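Local coordinates for YopX protein (Bacillus subtilis, PDB 2I2L) that is of unknown function, an uncharacterised product of the SPbeta prophage that forms a homodimer and belongs to the YopX family, at residues 91-95 with 106-110; 4-10 with 51-57. All coordinates share one frame; numbering follows the deposited sequence.

Overall arrangement
Following the chain from the N terminus, strand 5-8 comes first, and its partner arrives only after strand 13-15 and the three-stranded sheet of 21-46. Contact 2 then closes this long excursion by setting 51-57 antiparallel to 4-10 in the centre of a four-stranded sheet. Contact 1 follows in series, neither nested in contact 2 nor crossing it: it closes a hairpin, 91-95 with 106-110, whose connecting loop is partly unmodelled, at one margin of the five-stranded sheet. The centres lie about 19 Å apart, yet the contacts touch where the Phe93 ring packs on the backbone of Trp56 and Gly57, so the N-terminal and C-terminal sheets are in touch. Both contacts also reach the second subunit.

Contact 1: residues 91-95 with 106-110; sequences GVFQV and VTAVG
A beta hairpin made of strands 92-96 and 106-108 forms one margin of the five-stranded antiparallel sheet, and its two arms meet here through Phe93, Val95, Thr107 and Val109. Val95 and Thr107 are a hydrogen-bonded pair: Val95 N gives its hydrogen to Thr107 O at 2.9 Å, and Thr107 N returns a longer bond of 3.2 Å to Val95 O, which it meets tilted from the carbonyl plane. One step back along 91-95, and one on along 106-110, Gln94 and Ala108 make a non-hydrogen-bonded pair whose side chains diverge, and the CA of Gln94 comes 3.1 Å from Thr107 O in a CA-H...O contact. Beyond it the pairing is carried on by Val109, whose N reaches Phe93 O at 2.8 Å in an almost straight bond (175° at the hydrogen). Phe93 is also the centre of an inverse gamma turn, closed by a weak bond from Gln94 N to Val92 O, and the short strand axes are antiparallel but splayed, with 139° between their directions.

Side chains fill in around this backbone frame. Val109 holds CG1 between its own N and carbonyl carbon (chi1 60°), which lays that methyl against Phe93 CB at 3.8 Å, while Val95 CG1 packs against Val109 CB. Earlier in 91-95, Val92 CG2 touches Ala108 CB at 3.9 Å. Gln94 runs alongside Val106, its OE1 4.0 Å from Val106 CG2, while its NE2 is bonded to Ser89 O.

Toward the sheet interior, strand 81-89 offers Val86 to Phe93 and Cys84 to Val95, and the Phe93 ring stacks with Phe88. Gly91 and Phe93 make backbone hydrogen bonds to the second subunit, where Trp111 packs on Val92, placing the hairpin at the dimer interface.

Contact 2: residues 4-10 with 51-57; sequences AYRVWDG and NAALMWG
Ala4 opens the pairing by accepting a bond from Gly57 N at 2.9 Å, the donor standing above the carbonyl plane; the same oxygen lies at the edge of the Trp56 ring, in its plane. Tyr5 follows, its CB 3.5 Å from Trp56 CE3 and also touching Leu54 CD2, a methyl that sits over the centre of one Trp56 face. Arg6 and the selenomethionine Met55 exchange two backbone bonds, and their side chains cross obliquely on the face opposite Tyr5 and Trp56. Bending at chi2 and chi3 takes the Arg6 chain past the selenium, so that Met55 SE lies at the guanidinium edge, 3.5 Å from NH1. Val7 lays CG1 against Leu54 CG at 4.1 Å. Trp8 N bonds to Ala53 O in the carbonyl plane, and Trp8 CB meets Met55 CE at 3.9 Å. Asp9 ends the run beside Ala52.

Chemically, the two faces differ. Tyr5, Val7, Leu54 and Trp56 make a mainly apolar layer, with Leu23 against all but Val7, and Leu33 against Tyr5 and Val7; Trp56 NE1 is bonded to Asn2 O of the second subunit. On the other, Met55 pads Arg6, whose NE bonds to Tyr15 OH, with like-charged Arg68 near NH2.

Contact 1: residues 91-95 with 106-110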
ATOM      1  N   GLY B  91      -4.767   1.317  -5.786  1.00 40.74           N
ATOM      2  CA  GLY B  91      -4.979   1.561  -4.372  1.00 38.25           C
ATOM      3  C   GLY B  91      -5.687   0.442  -3.645  1.00 36.75           C
ATOM      4  O   GLY B  91      -6.158   0.616  -2.522  1.00 36.73           O
ATOM      5  N   VAL B  92      -5.774  -0.718  -4.274  1.00 36.77           N
ATOM      6  CA  VAL B  92      -6.425  -1.838  -3.619  1.00 37.03           C
ATOM      7  C   VAL B  92      -5.787  -3.174  -3.964  1.00 37.59           C
ATOM      8  O   VAL B  92      -5.420  -3.432  -5.107  1.00 37.00           O
ATOM      9  CB  VAL B  92      -7.964  -1.851  -3.919  1.00 35.09           C
ATOM     10  CG1 VAL B  92      -8.251  -1.144  -5.233  1.00 33.76           C
ATOM     11  CG2 VAL B  92      -8.490  -3.277  -3.943  1.00 32.46           C
ATOM     12  N   PHE B  93      -5.611  -3.995  -2.932  1.00 40.24           N
ATOM     13  CA  PHE B  93      -5.051  -5.331  -3.069  1.00 41.82           C
ATOM     14  C   PHE B  93      -6.209  -6.173  -3.574  1.00 44.38           C
ATOM     15  O   PHE B  93      -6.937  -6.784  -2.791  1.00 45.70           O
ATOM     16  CB  PHE B  93      -4.578  -5.855  -1.710  1.00 40.08           C
ATOM     17  CG  PHE B  93      -3.230  -5.348  -1.308  1.00 40.97           C
ATOM     18  CD1 PHE B  93      -2.118  -6.180  -1.360  1.00 42.06           C
ATOM     19  CD2 PHE B  93      -3.056  -4.029  -0.923  1.00 41.15           C
ATOM     20  CE1 PHE B  93      -0.843  -5.701  -1.038  1.00 42.10           C
ATOM     21  CE2 PHE B  93      -1.784  -3.539  -0.601  1.00 42.92           C
ATOM     22  CZ  PHE B  93      -0.676  -4.378  -0.659  1.00 41.87           C
ATOM     23  N   GLN B  94      -6.398  -6.174  -4.887  1.00 46.62           N
ATOM     24  CA  GLN B  94      -7.478  -6.932  -5.493  1.00 48.67           C
ATOM     25  C   GLN B  94      -7.050  -8.350  -5.839  1.00 50.77           C
ATOM     26  O   GLN B  94      -5.857  -8.645  -5.950  1.00 50.20           O
ATOM     27  CB  GLN B  94      -7.964  -6.212  -6.746  1.00 49.15           C
ATOM     28  CG  GLN B  94      -6.842  -5.621  -7.581  1.00 50.67           C
ATOM     29  CD  GLN B  94      -7.354  -4.858  -8.782  1.00 51.55           C
ATOM     30  OE1 GLN B  94      -7.927  -5.440  -9.701  1.00 51.28           O
ATOM     31  NE2 GLN B  94      -7.156  -3.545  -8.776  1.00 52.22           N
ATOM     32  N   VAL B  95      -8.038  -9.224  -5.995  1.00 53.23           N
ATOM     33  CA  VAL B  95      -7.808 -10.624  -6.338  1.00 55.11           C
ATOM     34  C   VAL B  95      -9.000 -11.111  -7.150  1.00 57.60           C
ATOM     35  O   VAL B  95     -10.152 -10.760  -6.852  1.00 57.83           O
ATOM     36  CB  VAL B  95      -7.671 -11.503  -5.079  1.00 54.36           C
ATOM     37  CG1 VAL B  95      -8.950 -11.441  -4.251  1.00 53.07           C
ATOM     38  CG2 VAL B  95      -7.365 -12.933  -5.485  1.00 53.81           C
ATOM     39  N   VAL B 106     -13.414  -9.109  -9.777  1.00 58.74           N
ATOM     40  CA  VAL B 106     -12.284  -8.896  -8.884  1.00 54.50           C
ATOM     41  C   VAL B 106     -12.802  -8.107  -7.701  1.00 52.61           C
ATOM     42  O   VAL B 106     -13.797  -7.394  -7.815  1.00 52.75           O
ATOM     43  CB  VAL B 106     -11.186  -8.061  -9.547  1.00 53.18           C
ATOM     44  CG1 VAL B 106     -10.691  -8.750 -10.797  1.00 52.85           C
ATOM     45  CG2 VAL B 106     -11.721  -6.692  -9.879  1.00 51.51           C
ATOM     46  N   THR B 107     -12.129  -8.233  -6.567  1.00 49.67           N
ATOM     47  CA  THR B 107     -12.536  -7.500  -5.384  1.00 46.53           C
ATOM     48  C   THR B 107     -11.337  -7.358  -4.455  1.00 44.44           C
ATOM     49  O   THR B 107     -10.275  -7.923  -4.713  1.00 42.43           O
ATOM     50  CB  THR B 107     -13.706  -8.222  -4.667  1.00 46.63           C
ATOM     51  OG1 THR B 107     -14.162  -7.428  -3.564  1.00 48.75           O
ATOM     52  CG2 THR B 107     -13.271  -9.579  -4.161  1.00 46.19           C
ATOM     53  N   ALA B 108     -11.495  -6.576  -3.395  1.00 43.26           N
ATOM     54  CA  ALA B 108     -10.417  -6.390  -2.435  1.00 41.71           C
ATOM     55  C   ALA B 108     -10.246  -7.697  -1.679  1.00 40.71           C
ATOM     56  O   ALA B 108     -11.230  -8.277  -1.219  1.00 40.78           O
ATOM     57  CB  ALA B 108     -10.768  -5.275  -1.468  1.00 42.31           C
ATOM     58  N   VAL B 109      -9.009  -8.163  -1.547  1.00 39.80           N
ATOM     59  CA  VAL B 109      -8.752  -9.411  -0.836  1.00 39.31           C
ATOM     60  C   VAL B 109      -9.323  -9.382   0.580  1.00 38.87           C
ATOM     61  O   VAL B 109      -9.741 -10.411   1.101  1.00 39.97           O
ATOM     62  CB  VAL B 109      -7.234  -9.732  -0.764  1.00 39.47           C
ATOM     63  CG1 VAL B 109      -6.496  -8.628  -0.045  1.00 38.97           C
ATOM     64  CG2 VAL B 109      -7.013 -11.064  -0.057  1.00 39.94           C
ATOM     65  N   GLY B 110      -9.347  -8.207   1.203  1.00 38.55           N
ATOM     66  CA  GLY B 110      -9.889  -8.107   2.547  1.00 37.67           C
ATOM     67  C   GLY B 110     -11.403  -7.968   2.535  1.00 37.54           C
ATOM     68  O   GLY B 110     -12.047  -7.817   3.575  1.00 36.22           O
TER

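Contact 2: residues 4-10 with 51-57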
ATOM      1  N   ALA B   4       5.341  -3.255   6.458  1.00 37.98           N
ATOM      2  CA  ALA B   4       5.609  -4.568   5.861  1.00 35.81           C
ATOM      3  C   ALA B   4       5.893  -4.523   4.361  1.00 34.09           C
ATOM      4  O   ALA B   4       5.167  -3.891   3.585  1.00 33.50           O
ATOM      5  CB  ALA B   4       4.447  -5.526   6.132  1.00 33.28           C
ATOM      6  N   TYR B   5       6.968  -5.197   3.970  1.00 32.31           N
ATOM      7  CA  TYR B   5       7.354  -5.293   2.571  1.00 30.28           C
ATOM      8  C   TYR B   5       8.278  -6.499   2.443  1.00 29.98           C
ATOM      9  O   TYR B   5       8.731  -7.061   3.450  1.00 28.68           O
ATOM     10  CB  TYR B   5       8.085  -4.023   2.096  1.00 26.20           C
ATOM     11  CG  TYR B   5       9.497  -3.901   2.606  1.00 21.82           C
ATOM     12  CD1 TYR B   5       9.764  -3.265   3.806  1.00 20.52           C
ATOM     13  CD2 TYR B   5      10.558  -4.518   1.933  1.00 20.45           C
ATOM     14  CE1 TYR B   5      11.048  -3.250   4.344  1.00 21.20           C
ATOM     15  CE2 TYR B   5      11.839  -4.518   2.457  1.00 18.63           C
ATOM     16  CZ  TYR B   5      12.081  -3.885   3.671  1.00 21.29           C
ATOM     17  OH  TYR B   5      13.335  -3.921   4.252  1.00 20.93           O
ATOM     18  N   ARG B   6       8.524  -6.897   1.199  1.00 30.09           N
ATOM     19  CA  ARG B   6       9.419  -8.004   0.872  1.00 30.84           C
ATOM     20  C   ARG B   6      10.033  -7.673  -0.489  1.00 30.69           C
ATOM     21  O   ARG B   6       9.376  -7.083  -1.347  1.00 30.69           O
ATOM     22  CB  ARG B   6       8.654  -9.343   0.795  1.00 30.25           C
ATOM     23  CG  ARG B   6       7.343  -9.261   0.031  1.00 32.12           C
ATOM     24  CD  ARG B   6       7.131 -10.407  -0.952  1.00 33.62           C
ATOM     25  NE  ARG B   6       6.315 -11.497  -0.418  1.00 33.68           N
ATOM     26  CZ  ARG B   6       5.275 -12.033  -1.062  1.00 34.46           C
ATOM     27  NH1 ARG B   6       4.914 -11.586  -2.265  1.00 30.01           N
ATOM     28  NH2 ARG B   6       4.586 -13.019  -0.500  1.00 36.10           N
ATOM     29  N   VAL B   7      11.301  -8.010  -0.676  1.00 31.15           N
ATOM     30  CA  VAL B   7      11.938  -7.760  -1.958  1.00 31.54           C
ATOM     31  C   VAL B   7      12.531  -9.033  -2.514  1.00 32.12           C
ATOM     32  O   VAL B   7      13.158  -9.818  -1.798  1.00 30.97           O
ATOM     33  CB  VAL B   7      13.067  -6.714  -1.877  1.00 30.08           C
ATOM     34  CG1 VAL B   7      12.501  -5.346  -1.596  1.00 30.39           C
ATOM     35  CG2 VAL B   7      14.044  -7.104  -0.816  1.00 30.82           C
ATOM     36  N   TRP B   8      12.292  -9.235  -3.800  1.00 34.27           N
ATOM     37  CA  TRP B   8      12.821 -10.374  -4.525  1.00 36.57           C
ATOM     38  C   TRP B   8      14.063  -9.771  -5.175  1.00 38.15           C
ATOM     39  O   TRP B   8      13.953  -8.804  -5.934  1.00 37.93           O
ATOM     40  CB  TRP B   8      11.821 -10.808  -5.589  1.00 37.92           C
ATOM     41  CG  TRP B   8      12.279 -11.939  -6.445  1.00 40.83           C
ATOM     42  CD1 TRP B   8      12.422 -11.929  -7.805  1.00 41.17           C
ATOM     43  CD2 TRP B   8      12.559 -13.277  -6.025  1.00 42.10           C
ATOM     44  NE1 TRP B   8      12.763 -13.182  -8.259  1.00 40.96           N
ATOM     45  CE2 TRP B   8      12.852 -14.033  -7.185  1.00 40.86           C
ATOM     46  CE3 TRP B   8      12.586 -13.921  -4.776  1.00 42.17           C
ATOM     47  CZ2 TRP B   8      13.166 -15.390  -7.142  1.00 39.45           C
ATOM     48  CZ3 TRP B   8      12.901 -15.281  -4.734  1.00 41.36           C
ATOM     49  CH2 TRP B   8      13.184 -15.996  -5.911  1.00 39.63           C
ATOM     50  N   ASP B   9      15.239 -10.309  -4.859  1.00 39.50           N
ATOM     51  CA  ASP B   9      16.481  -9.783  -5.410  1.00 41.15           C
ATOM     52  C   ASP B   9      16.932 -10.556  -6.639  1.00 43.10           C
ATOM     53  O   ASP B   9      18.058 -10.374  -7.100  1.00 43.91           O
ATOM     54  CB  ASP B   9      17.590  -9.847  -4.372  1.00 41.63           C
ATOM     55  CG  ASP B   9      18.012 -11.263  -4.072  1.00 43.53           C
ATOM     56  OD1 ASP B   9      19.003 -11.448  -3.336  1.00 46.38           O
ATOM     57  OD2 ASP B   9      17.349 -12.196  -4.574  1.00 42.35           O
ATOM     58  N   GLY B  10      16.062 -11.420  -7.157  1.00 44.61           N
ATOM     59  CA  GLY B  10      16.402 -12.208  -8.332  1.00 45.97           C
ATOM     60  C   GLY B  10      16.581 -13.686  -8.019  1.00 46.39           C
ATOM     61  O   GLY B  10      16.149 -14.551  -8.782  1.00 45.57           O
ATOM     62  N   ASN B  51      15.177  -7.388 -12.454  1.00 41.49           N
ATOM     63  CA  ASN B  51      14.742  -8.742 -12.112  1.00 41.44           C
ATOM     64  C   ASN B  51      14.036  -8.654 -10.765  1.00 40.73           C
ATOM     65  O   ASN B  51      12.948  -9.214 -10.573  1.00 40.34           O
ATOM     66  CB  ASN B  51      15.940  -9.695 -11.989  1.00 43.27           C
ATOM     67  CG  ASN B  51      16.467 -10.161 -13.342  1.00 44.91           C
ATOM     68  OD1 ASN B  51      16.778  -9.346 -14.218  1.00 46.44           O
ATOM     69  ND2 ASN B  51      16.578 -11.478 -13.512  1.00 43.50           N
ATOM     70  N   ALA B  52      14.680  -7.928  -9.847  1.00 39.46           N
ATOM     71  CA  ALA B  52      14.200  -7.705  -8.478  1.00 34.76           C
ATOM     72  C   ALA B  52      12.898  -6.917  -8.422  1.00 31.56           C
ATOM     73  O   ALA B  52      12.589  -6.144  -9.330  1.00 28.82           O
ATOM     74  CB  ALA B  52      15.273  -6.985  -7.676  1.00 32.68           C
ATOM     75  N   ALA B  53      12.149  -7.109  -7.344  1.00 29.79           N
ATOM     76  CA  ALA B  53      10.877  -6.415  -7.184  1.00 30.35           C
ATOM     77  C   ALA B  53      10.510  -6.089  -5.730  1.00 29.96           C
ATOM     78  O   ALA B  53      10.722  -6.906  -4.825  1.00 29.83           O
ATOM     79  CB  ALA B  53       9.760  -7.239  -7.828  1.00 29.89           C
ATOM     80  N   LEU B  54       9.958  -4.891  -5.526  1.00 29.25           N
ATOM     81  CA  LEU B  54       9.520  -4.423  -4.209  1.00 27.97           C
ATOM     82  C   LEU B  54       8.011  -4.705  -4.073  1.00 27.96           C
ATOM     83  O   LEU B  54       7.209  -4.221  -4.873  1.00 27.17           O
ATOM     84  CB  LEU B  54       9.768  -2.911  -4.077  1.00 26.55           C
ATOM     85  CG  LEU B  54      10.038  -2.281  -2.697  1.00 26.63           C
ATOM     86  CD1 LEU B  54       9.926  -0.782  -2.794  1.00 23.25           C
ATOM     87  CD2 LEU B  54       9.057  -2.789  -1.661  1.00 27.67           C
HETATM   88  N   MSE B  55       7.632  -5.491  -3.067  1.00 28.92           N
HETATM   89  CA  MSE B  55       6.224  -5.814  -2.817  1.00 28.91           C
HETATM   90  C   MSE B  55       5.771  -5.411  -1.401  1.00 26.86           C
HETATM   91  O   MSE B  55       6.314  -5.879  -0.387  1.00 24.03           O
HETATM   92  CB  MSE B  55       5.990  -7.302  -3.017  1.00 33.74           C
HETATM   93  CG  MSE B  55       6.311  -7.792  -4.417  1.00 40.85           C
HETATM   94 SE   MSE B  55       6.898  -9.649  -4.345  1.00 48.35          SE
HETATM   95  CE  MSE B  55       8.708  -9.312  -3.751  1.00 44.93           C
ATOM     96  N   TRP B  56       4.773  -4.536  -1.336  1.00 24.30           N
ATOM     97  CA  TRP B  56       4.255  -4.089  -0.052  1.00 23.28           C
ATOM     98  C   TRP B  56       3.269  -5.075   0.555  1.00 23.00           C
ATOM     99  O   TRP B  56       2.682  -5.922  -0.137  1.00 20.81           O
ATOM    100  CB  TRP B  56       3.560  -2.738  -0.189  1.00 21.60           C
ATOM    101  CG  TRP B  56       4.454  -1.647  -0.641  1.00 21.13           C
ATOM    102  CD1 TRP B  56       4.389  -0.985  -1.825  1.00 22.21           C
ATOM    103  CD2 TRP B  56       5.536  -1.057   0.094  1.00 19.57           C
ATOM    104  NE1 TRP B  56       5.365  -0.017  -1.881  1.00 22.56           N
ATOM    105  CE2 TRP B  56       6.082  -0.040  -0.716  1.00 20.04           C
ATOM    106  CE3 TRP B  56       6.091  -1.286   1.354  1.00 18.85           C
ATOM    107  CZ2 TRP B  56       7.159   0.752  -0.304  1.00 17.94           C
ATOM    108  CZ3 TRP B  56       7.164  -0.492   1.765  1.00 19.54           C
ATOM    109  CH2 TRP B  56       7.684   0.513   0.933  1.00 17.27           C
ATOM    110  N   GLY B  57       3.082  -4.949   1.860  1.00 23.12           N
ATOM    111  CA  GLY B  57       2.150  -5.824   2.528  1.00 26.44           C
ATOM    112  C   GLY B  57       1.012  -5.042   3.140  1.00 26.81           C
ATOM    113  O   GLY B  57       1.145  -3.861   3.415  1.00 28.33           O
TER